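PDB 4FFE: CPXV018 protein from Cowpox virus, which is a secreted immune-evasion protein with an MHC class I-like fold that binds NKG2D, probably as a decoy ligand, and also FcRL5. Local coordinates for residues A[8-13]-A[78-83]; A[61-66]-A[124-129]. All blocks are in the same frame, centred on the assembly; numbering follows the deposited sequence.

Contact 1. Residues A[8-13]-A[78-83]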
loop_
_atom_site.group_PDB
_atom_site.type_symbol
_atom_site.label_atom_id
_atom_site.label_comp_id
_atom_site.label_asym_id
_atom_site.label_seq_id
_atom_site.Cartn_x
_atom_site.Cartn_y
_atom_site.Cartn_z
ATOM N N ASN A 8 -0.139 -3.215 -1.916
ATOM C CA ASN A 8 0.457 -2.831 -3.189
ATOM C C ASN A 8 0.026 -1.429 -3.607
ATOM O O ASN A 8 -1.085 -1.237 -4.096
ATOM C CB ASN A 8 0.097 -3.841 -4.282
ATOM C CG ASN A 8 0.956 -3.683 -5.523
ATOM O OD1 ASN A 8 2.098 -3.242 -5.443
ATOM N ND2 ASN A 8 0.407 -4.041 -6.677
ATOM N N PHE A 9 0.907 -0.453 -3.400
ATOM C CA PHE A 9 0.627 0.932 -3.764
ATOM C C PHE A 9 1.077 1.211 -5.191
ATOM O O PHE A 9 2.227 0.959 -5.544
ATOM C CB PHE A 9 1.355 1.901 -2.828
ATOM C CG PHE A 9 0.910 1.827 -1.394
ATOM C CD1 PHE A 9 1.422 0.861 -0.542
ATOM C CD2 PHE A 9 -0.001 2.741 -0.891
ATOM C CE1 PHE A 9 1.019 0.800 0.783
ATOM C CE2 PHE A 9 -0.405 2.685 0.430
ATOM C CZ PHE A 9 0.104 1.713 1.268
ATOM N N ASN A 10 0.173 1.742 -6.006
ATOM C CA ASN A 10 0.523 2.149 -7.363
ATOM C C ASN A 10 0.107 3.578 -7.675
ATOM O O ASN A 10 -1.061 3.942 -7.530
ATOM C CB ASN A 10 -0.085 1.197 -8.396
ATOM C CG ASN A 10 0.788 -0.008 -8.661
ATOM O OD1 ASN A 10 0.516 -1.106 -8.177
ATOM N ND2 ASN A 10 1.850 0.192 -9.436
ATOM N N LEU A 11 1.073 4.385 -8.102
ATOM C CA LEU A 11 0.795 5.736 -8.570
ATOM C C LEU A 11 1.070 5.835 -10.064
ATOM O O LEU A 11 2.192 5.605 -10.518
ATOM C CB LEU A 11 1.643 6.761 -7.817
ATOM C CG LEU A 11 1.527 8.208 -8.309
ATOM C CD1 LEU A 11 0.095 8.717 -8.179
ATOM C CD2 LEU A 11 2.488 9.114 -7.556
ATOM N N GLU A 12 0.034 6.167 -10.826
ATOM C CA GLU A 12 0.176 6.361 -12.263
ATOM C C GLU A 12 0.135 7.849 -12.578
ATOM O O GLU A 12 -0.823 8.540 -12.234
ATOM C CB GLU A 12 -0.937 5.632 -13.018
ATOM C CG GLU A 12 -0.989 4.134 -12.761
ATOM C CD GLU A 12 -2.111 3.449 -13.521
ATOM O OE1 GLU A 12 -2.817 4.136 -14.289
ATOM O OE2 GLU A 12 -2.285 2.225 -13.349
ATOM N N ILE A 13 1.182 8.343 -13.227
ATOM C CA ILE A 13 1.249 9.755 -13.574
ATOM C C ILE A 13 1.080 9.961 -15.077
ATOM O O ILE A 13 1.982 9.666 -15.861
ATOM C CB ILE A 13 2.570 10.393 -13.103
ATOM C CG1 ILE A 13 2.790 10.115 -11.614
ATOM C CG2 ILE A 13 2.565 11.891 -13.371
ATOM C CD1 ILE A 13 4.075 10.689 -11.064
ATOM N N ASP A 78 4.699 4.903 -14.005
ATOM C CA ASP A 78 4.031 4.044 -13.036
ATOM C C ASP A 78 4.958 3.741 -11.864
ATOM O O ASP A 78 5.985 3.084 -12.025
ATOM C CB ASP A 78 3.562 2.745 -13.697
ATOM C CG ASP A 78 2.717 1.890 -12.770
ATOM O OD1 ASP A 78 2.103 2.449 -11.838
ATOM O OD2 ASP A 78 2.664 0.658 -12.976
ATOM N N LEU A 79 4.588 4.229 -10.686
ATOM C CA LEU A 79 5.401 4.050 -9.491
ATOM C C LEU A 79 4.737 3.053 -8.550
ATOM O O LEU A 79 3.565 3.200 -8.198
ATOM C CB LEU A 79 5.607 5.392 -8.784
ATOM C CG LEU A 79 6.310 6.477 -9.607
ATOM C CD1 LEU A 79 6.053 7.854 -9.028
ATOM C CD2 LEU A 79 7.798 6.210 -9.656
ATOM N N THR A 80 5.492 2.037 -8.145
ATOM C CA THR A 80 4.960 1.005 -7.267
ATOM C C THR A 80 5.722 0.949 -5.947
ATOM O O THR A 80 6.950 1.031 -5.919
ATOM C CB THR A 80 4.999 -0.384 -7.939
ATOM O OG1 THR A 80 4.396 -0.309 -9.235
ATOM C CG2 THR A 80 4.256 -1.415 -7.096
ATOM N N TYR A 81 4.979 0.829 -4.855
ATOM C CA TYR A 81 5.568 0.592 -3.545
ATOM C C TYR A 81 4.846 -0.573 -2.889
ATOM O O TYR A 81 3.635 -0.525 -2.670
ATOM C CB TYR A 81 5.482 1.844 -2.668
ATOM C CG TYR A 81 5.983 1.643 -1.252
ATOM C CD1 TYR A 81 7.275 1.196 -1.006
ATOM C CD2 TYR A 81 5.167 1.911 -0.163
ATOM C CE1 TYR A 81 7.738 1.014 0.289
ATOM C CE2 TYR A 81 5.618 1.736 1.134
ATOM C CZ TYR A 81 6.903 1.287 1.355
ATOM O OH TYR A 81 7.350 1.112 2.647
ATOM N N PHE A 82 5.595 -1.628 -2.596
ATOM C CA PHE A 82 5.024 -2.819 -1.986
ATOM C C PHE A 82 5.459 -2.906 -0.531
ATOM O O PHE A 82 6.630 -2.717 -0.214
ATOM C CB PHE A 82 5.459 -4.070 -2.755
ATOM C CG PHE A 82 4.961 -5.357 -2.156
ATOM C CD1 PHE A 82 3.716 -5.856 -2.495
ATOM C CD2 PHE A 82 5.743 -6.070 -1.262
ATOM C CE1 PHE A 82 3.255 -7.040 -1.948
ATOM C CE2 PHE A 82 5.290 -7.254 -0.713
ATOM C CZ PHE A 82 4.043 -7.740 -1.056
ATOM N N TYR A 83 4.506 -3.180 0.353
ATOM C CA TYR A 83 4.802 -3.320 1.773
ATOM C C TYR A 83 4.077 -4.521 2.354
ATOM O O TYR A 83 2.879 -4.697 2.145
ATOM C CB TYR A 83 4.403 -2.063 2.541
ATOM C CG TYR A 83 4.712 -2.150 4.017
ATOM C CD1 TYR A 83 6.005 -1.954 4.482
ATOM C CD2 TYR A 83 3.717 -2.436 4.944
ATOM C CE1 TYR A 83 6.299 -2.037 5.822
ATOM C CE2 TYR A 83 4.004 -2.520 6.294
ATOM C CZ TYR A 83 5.298 -2.319 6.725
ATOM O OH TYR A 83 5.597 -2.396 8.062
#
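F9 and Y81 face each other as a hydrogen-bonded antiparallel pair, F9 N donating a hydrogen bond to Y81 O and Y81 N one to F9 O, both at 2.8 Å. The same two-bond exchange recurs at L11 and L79, where the bond from L79 N to L11 O is almost straight (179°). Between the doublets N10 and T80 form a non-hydrogen-bonded pair, and N10 CA makes a CA-H...O contact with L79 O. On the face carrying N10, the amide nitrogen ND2 makes two weak bonds, to T80 OG1 at 2.6 Å and to D78 OD1 at 3.3 Å. D78 turns its CG anti to the backbone N (chi1 -173°), which brings OD1 within weak bonding distance of ND2. These strands are 3-14, the middle strand of the antiparallel sheet that floors the MHC class I-like platform, and its neighbour 76-88. On the face turned to the helices the F9 and Y81 side chains run side by side, F9 CD1 lying 3.9 Å from Y81 CD2, with ring planes 34° apart. L79 CD1 touches both L11 CD2 and I13 CD1. Farther out, W118 of helix 114-127 packs on L79 and Y81, and Q96 hydrogen-bonds Y81 OH.

Contact 2. Residues A[61-66]-A[124-129]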
loop_
_atom_site.group_PDB
_atom_site.type_symbol
_atom_site.label_atom_id
_atom_site.label_comp_id
_atom_site.label_asym_id
_atom_site.label_seq_id
_atom_site.Cartn_x
_atom_site.Cartn_y
_atom_site.Cartn_z
ATOM N N SER A 61 -5.104 7.782 1.200
ATOM C CA SER A 61 -5.258 9.145 0.701
ATOM C C SER A 61 -4.117 10.045 1.170
ATOM O O SER A 61 -3.602 10.855 0.401
ATOM C CB SER A 61 -6.604 9.726 1.130
ATOM O OG SER A 61 -7.674 8.956 0.608
ATOM N N GLU A 62 -3.730 9.896 2.434
ATOM C CA GLU A 62 -2.590 10.623 2.984
ATOM C C GLU A 62 -1.307 10.272 2.242
ATOM O O GLU A 62 -0.500 11.146 1.935
ATOM C CB GLU A 62 -2.413 10.310 4.474
ATOM C CG GLU A 62 -3.451 10.937 5.393
ATOM C CD GLU A 62 -3.132 12.376 5.752
ATOM O OE1 GLU A 62 -3.800 12.925 6.654
ATOM O OE2 GLU A 62 -2.221 12.964 5.133
ATOM N N PHE A 63 -1.126 8.984 1.964
ATOM C CA PHE A 63 0.080 8.494 1.299
ATOM C C PHE A 63 0.287 9.132 -0.074
ATOM O O PHE A 63 1.390 9.565 -0.404
ATOM C CB PHE A 63 0.034 6.966 1.180
ATOM C CG PHE A 63 1.225 6.367 0.473
ATOM C CD1 PHE A 63 2.400 6.107 1.160
ATOM C CD2 PHE A 63 1.158 6.041 -0.874
ATOM C CE1 PHE A 63 3.492 5.546 0.514
ATOM C CE2 PHE A 63 2.246 5.482 -1.526
ATOM C CZ PHE A 63 3.414 5.233 -0.830
ATOM N N PHE A 64 -0.777 9.199 -0.867
ATOM C CA PHE A 64 -0.670 9.710 -2.230
ATOM C C PHE A 64 -0.676 11.233 -2.313
ATOM O O PHE A 64 0.077 11.819 -3.090
ATOM C CB PHE A 64 -1.777 9.133 -3.114
ATOM C CG PHE A 64 -1.626 7.666 -3.389
ATOM C CD1 PHE A 64 -0.586 7.201 -4.180
ATOM C CD2 PHE A 64 -2.525 6.753 -2.867
ATOM C CE1 PHE A 64 -0.444 5.849 -4.439
ATOM C CE2 PHE A 64 -2.390 5.400 -3.123
ATOM C CZ PHE A 64 -1.346 4.948 -3.911
ATOM N N SER A 65 -1.523 11.872 -1.511
ATOM C CA SER A 65 -1.698 13.318 -1.592
ATOM C C SER A 65 -0.464 14.092 -1.128
ATOM O O SER A 65 -0.240 15.223 -1.553
ATOM C CB SER A 65 -2.926 13.757 -0.790
ATOM O OG SER A 65 -2.695 13.621 0.600
ATOM N N LEU A 66 0.335 13.483 -0.259
ATOM C CA LEU A 66 1.503 14.168 0.285
ATOM C C LEU A 66 2.789 13.869 -0.482
ATOM O O LEU A 66 3.854 14.377 -0.138
ATOM C CB LEU A 66 1.677 13.860 1.775
ATOM C CG LEU A 66 0.583 14.397 2.706
ATOM C CD1 LEU A 66 1.083 14.450 4.138
ATOM C CD2 LEU A 66 0.091 15.769 2.261
ATOM N N PHE A 124 8.899 6.325 4.627
ATOM C CA PHE A 124 8.729 7.341 5.657
ATOM C C PHE A 124 7.320 7.923 5.633
ATOM O O PHE A 124 6.739 8.209 6.680
ATOM C CB PHE A 124 9.765 8.455 5.462
ATOM C CG PHE A 124 9.533 9.662 6.325
ATOM C CD1 PHE A 124 9.982 9.689 7.635
ATOM C CD2 PHE A 124 8.881 10.777 5.822
ATOM C CE1 PHE A 124 9.774 10.803 8.432
ATOM C CE2 PHE A 124 8.668 11.891 6.612
ATOM C CZ PHE A 124 9.116 11.904 7.919
ATOM N N ARG A 125 6.778 8.100 4.433
ATOM C CA ARG A 125 5.451 8.681 4.281
ATOM C C ARG A 125 4.371 7.744 4.818
ATOM O O ARG A 125 3.485 8.170 5.554
ATOM C CB ARG A 125 5.179 9.038 2.818
ATOM C CG ARG A 125 3.935 9.890 2.606
ATOM C CD ARG A 125 3.965 10.625 1.263
ATOM N NE ARG A 125 3.905 9.714 0.121
ATOM C CZ ARG A 125 4.955 9.364 -0.614
ATOM N NH1 ARG A 125 6.155 9.851 -0.332
ATOM N NH2 ARG A 125 4.808 8.528 -1.631
ATOM N N LEU A 126 4.451 6.468 4.455
ATOM C CA LEU A 126 3.474 5.490 4.922
ATOM C C LEU A 126 3.550 5.300 6.433
ATOM O O LEU A 126 2.525 5.300 7.116
ATOM C CB LEU A 126 3.672 4.145 4.224
ATOM C CG LEU A 126 2.751 3.025 4.716
ATOM C CD1 LEU A 126 1.288 3.392 4.490
ATOM C CD2 LEU A 126 3.092 1.704 4.042
ATOM N N LYS A 127 4.769 5.154 6.948
ATOM C CA LYS A 127 4.987 4.868 8.366
ATOM C C LYS A 127 4.454 5.957 9.294
ATOM O O LYS A 127 4.274 5.730 10.490
ATOM C CB LYS A 127 6.470 4.615 8.650
ATOM C CG LYS A 127 6.928 3.205 8.319
ATOM C CD LYS A 127 8.371 2.985 8.741
ATOM C CE LYS A 127 8.729 1.506 8.735
ATOM N NZ LYS A 127 8.522 0.875 7.403
ATOM N N LYS A 128 4.197 7.133 8.738
ATOM C CA LYS A 128 3.641 8.233 9.510
ATOM C C LYS A 128 2.238 7.903 10.024
ATOM O O LYS A 128 1.835 8.377 11.085
ATOM C CB LYS A 128 3.619 9.510 8.668
ATOM C CG LYS A 128 3.252 10.765 9.438
ATOM C CD LYS A 128 3.507 12.007 8.601
ATOM C CE LYS A 128 4.957 12.071 8.149
ATOM N NZ LYS A 128 5.236 13.281 7.328
ATOM N N TRP A 129 1.505 7.081 9.279
ATOM C CA TRP A 129 0.136 6.731 9.658
ATOM C C TRP A 129 -0.069 5.233 9.825
ATOM O O TRP A 129 -1.123 4.791 10.283
ATOM C CB TRP A 129 -0.860 7.258 8.624
ATOM C CG TRP A 129 -0.803 8.736 8.456
ATOM C CD1 TRP A 129 -1.359 9.679 9.272
ATOM C CD2 TRP A 129 -0.149 9.449 7.403
ATOM N NE1 TRP A 129 -1.089 10.938 8.790
ATOM C CE2 TRP A 129 -0.349 10.823 7.645
ATOM C CE3 TRP A 129 0.583 9.059 6.280
ATOM C CZ2 TRP A 129 0.161 11.806 6.802
ATOM C CZ3 TRP A 129 1.086 10.038 5.446
ATOM C CH2 TRP A 129 0.874 11.394 5.712
#
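R125 NE gives a hydrogen bond of 2.6 Å to the backbone oxygen F63 O, near the C-terminal end of helix 52-65. F63 O lies near the guanidinium plane, and NE in the plane of the carbonyl, with an N-H...O angle of 149°. A bend in the R125 chain at chi3 brings the guanidinium, tilted 38° to the ring, over one face of F63, with NH2 toward the rim. This is a cation-pi contact, R125 CZ standing 4.5 Å from the F63 ring centroid. NH2 comes nearest, at 3.7 Å from F63 CZ. The aliphatic part of R125 is used as well, its CD packing on L66 CB. Helices 52-65 and 114-127 lie over the same face of the sheet, as the two helical sides of an MHC class I-like platform do, and here they touch directly. At the CD1 side of the same ring, and obliquely, L126 CB comes to 3.9 Å from F63 CD1. Farther along, W129 presents a face of its indole to E62, whose CB sits 3.5 Å from the centroid of the six-membered ring in a CH-pi contact. E62 folds back at chi2, which lays its carboxylate over the indole with the two planes 24° apart. L66 CD1 comes at the edge of that ring, 3.4 Å from W129 CH2, and the aliphatic chain of K128 covers the indole face opposite E62. Outside the two segments, T121 makes a weak hydrogen bond with R125 NH1, and W118 packs against the R125 side chain.

Contact 1 belongs to the floor of the platform and contact 2 to the helices above it; their centres are 13 Å apart, yet they share one apolar layer. F63 is the main joint: its CD2 lies 3.5 Å from F9 CD2, and its CZ lies 3.8 Å from Y81 CD2, so one ring reaches both strands. L126 adds a second touch, with CD1 3.8 Å from F9 CZ, and F64 CE1 packs 3.7 Å from N10 O. The segments alternate along the chain, strand, helix, strand, helix. L126 also touches Y81, so both helices reach the F9 and Y81 side of the sheet.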